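Local coordinates for protein valine-pyruvate aminotransferase (Salmonella typhimurium, PDB 3G7Q) that probably transfers the amino group of L-valine to pyruvate, giving L-alanine and 3-methyl-2-oxobutanoate, with pyridoxal 5'-phosphate as cofactor, at residues N82-L87 with V224-I229. Sequence-based numbering, arbitrary orientation.
Sequences NALAVL and VPFPGI
Between L84 and L87 on the helical turns of 82-87 and F226 in the irregular loop 224-229 lies a backbone gap that is still 9.5 Å wide at its narrowest, from the CA of L87 to the CA of P225. Side chains bridge that gap, chiefly the ring of F226, which reaches from the loop to the two leucines. L84 and L87 stand three positions apart in sequence, nearly one helical turn, and so lie on the same flank of the helix. Each offers one methyl: L84 CD2 comes to 4.2 Å from F226 CZ, and L87 CD2 to 4.3 Å from F226 CE2. Both methyls approach the ring obliquely, at neighbouring carbons of its far end. With CG anti to the backbone N (chi1 177°), L87 extends its isobutyl group to the ring from a CB that points toward the loop. The CB of L84 points along the gap instead, and with CG roughly anti to the carbonyl C (chi1 -77°) CD2 alone comes over to CZ. The contact is wholly apolar and modest, burying 100 Å² in total, without a polar bond between the segments. F226 and P227 form the corner of a type VI turn, with the cis bond between them, and another cis bond, V224-P225, comes just before it. M290 of helix 285-295 touches both L84 and F226, joining the two sides of this buried packing. The F226 ring also meets L299 and S303 of helix 299-325, and with P225 it packs on M246 of strand 242-247, which links the loop to the mixed seven-stranded sheet of the pyridoxal-phosphate aminotransferase fold.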
loop_
_atom_site.group_PDB
_atom_site.type_symbol
_atom_site.label_atom_id
_atom_site.label_comp_id
_atom_site.label_asym_id
_atom_site.label_seq_id
_atom_site.Cartn_x
_atom_site.Cartn_y
_atom_site.Cartn_z
ATOM N N ASN A 82 -11.359 -11.562 -12.182
ATOM C CA ASN A 82 -12.360 -12.262 -12.986
ATOM C C ASN A 82 -13.763 -11.699 -12.784
ATOM O O ASN A 82 -14.508 -11.521 -13.746
ATOM C CB ASN A 82 -12.404 -13.767 -12.662
ATOM C CG ASN A 82 -11.150 -14.514 -13.089
ATOM O OD1 ASN A 82 -10.274 -13.969 -13.755
ATOM N ND2 ASN A 82 -11.068 -15.784 -12.702
ATOM N N ALA A 83 -14.118 -11.435 -11.529
ATOM C CA ALA A 83 -15.440 -10.909 -11.177
ATOM C C ALA A 83 -15.674 -9.508 -11.733
ATOM O O ALA A 83 -16.748 -9.217 -12.286
ATOM C CB ALA A 83 -15.623 -10.906 -9.651
ATOM N N LEU A 84 -14.681 -8.648 -11.585
ATOM C CA LEU A 84 -14.763 -7.289 -12.127
ATOM C C LEU A 84 -14.836 -7.299 -13.658
ATOM O O LEU A 84 -15.563 -6.499 -14.251
ATOM C CB LEU A 84 -13.559 -6.469 -11.694
ATOM C CG LEU A 84 -13.510 -5.930 -10.274
ATOM C CD1 LEU A 84 -12.099 -5.388 -9.930
ATOM C CD2 LEU A 84 -14.559 -4.855 -10.082
ATOM N N ALA A 85 -14.057 -8.171 -14.290
ATOM C CA ALA A 85 -14.093 -8.302 -15.742
ATOM C C ALA A 85 -15.507 -8.682 -16.196
ATOM O O ALA A 85 -16.079 -8.016 -17.071
ATOM C CB ALA A 85 -13.049 -9.321 -16.250
ATOM N N VAL A 86 -16.069 -9.736 -15.596
ATOM C CA VAL A 86 -17.426 -10.174 -15.945
ATOM C C VAL A 86 -18.442 -9.063 -15.688
ATOM O O VAL A 86 -19.300 -8.805 -16.535
ATOM C CB VAL A 86 -17.817 -11.482 -15.203
ATOM C CG1 VAL A 86 -19.262 -11.829 -15.441
ATOM C CG2 VAL A 86 -16.928 -12.639 -15.667
ATOM N N LEU A 87 -18.314 -8.366 -14.563
ATOM C CA LEU A 87 -19.218 -7.270 -14.243
ATOM C C LEU A 87 -19.218 -6.185 -15.311
ATOM O O LEU A 87 -20.305 -5.740 -15.769
ATOM C CB LEU A 87 -18.827 -6.615 -12.919
ATOM C CG LEU A 87 -19.619 -5.389 -12.462
ATOM C CD1 LEU A 87 -21.038 -5.814 -12.120
ATOM C CD2 LEU A 87 -18.941 -4.705 -11.270
ATOM N N VAL A 224 -19.789 5.860 -11.856
ATOM C CA VAL A 224 -20.530 4.669 -12.227
ATOM C C VAL A 224 -19.559 3.621 -12.717
ATOM O O VAL A 224 -18.616 3.960 -13.404
ATOM C CB VAL A 224 -21.532 5.081 -13.356
ATOM C CG1 VAL A 224 -21.896 3.943 -14.231
ATOM C CG2 VAL A 224 -22.738 5.789 -12.739
ATOM N N PRO A 225 -19.840 2.332 -12.481
ATOM C CA PRO A 225 -20.983 1.710 -11.841
ATOM C C PRO A 225 -20.984 1.706 -10.308
ATOM O O PRO A 225 -22.022 1.438 -9.734
ATOM C CB PRO A 225 -20.939 0.266 -12.385
ATOM C CG PRO A 225 -19.525 0.043 -12.677
ATOM C CD PRO A 225 -18.964 1.333 -13.113
ATOM N N PHE A 226 -19.843 1.982 -9.670
ATOM C CA PHE A 226 -19.770 2.092 -8.208
ATOM C C PHE A 226 -18.693 3.108 -7.859
ATOM O O PHE A 226 -17.644 3.112 -8.480
ATOM C CB PHE A 226 -19.485 0.742 -7.537
ATOM C CG PHE A 226 -18.211 0.103 -7.974
ATOM C CD1 PHE A 226 -17.028 0.373 -7.321
ATOM C CD2 PHE A 226 -18.202 -0.768 -9.053
ATOM C CE1 PHE A 226 -15.839 -0.201 -7.749
ATOM C CE2 PHE A 226 -17.037 -1.342 -9.463
ATOM C CZ PHE A 226 -15.865 -1.059 -8.820
ATOM N N PRO A 227 -18.913 3.937 -6.829
ATOM C CA PRO A 227 -20.068 3.985 -5.924
ATOM C C PRO A 227 -21.291 4.741 -6.413
ATOM O O PRO A 227 -22.315 4.760 -5.727
ATOM C CB PRO A 227 -19.477 4.662 -4.691
ATOM C CG PRO A 227 -18.535 5.651 -5.282
ATOM C CD PRO A 227 -17.885 4.919 -6.433
ATOM N N GLY A 228 -21.225 5.335 -7.592
ATOM C CA GLY A 228 -22.399 5.983 -8.169
ATOM C C GLY A 228 -22.814 7.296 -7.540
ATOM O O GLY A 228 -23.965 7.676 -7.621
ATOM N N ILE A 229 -21.864 8.002 -6.951
ATOM C CA ILE A 229 -22.132 9.321 -6.348
ATOM C C ILE A 229 -22.007 10.387 -7.449
ATOM O O ILE A 229 -21.045 11.200 -7.475
ATOM C CB ILE A 229 -21.210 9.597 -5.150
ATOM C CG1 ILE A 229 -21.218 8.437 -4.129
ATOM C CG2 ILE A 229 -21.662 10.940 -4.441
ATOM C CD1 ILE A 229 -20.161 8.457 -3.070
#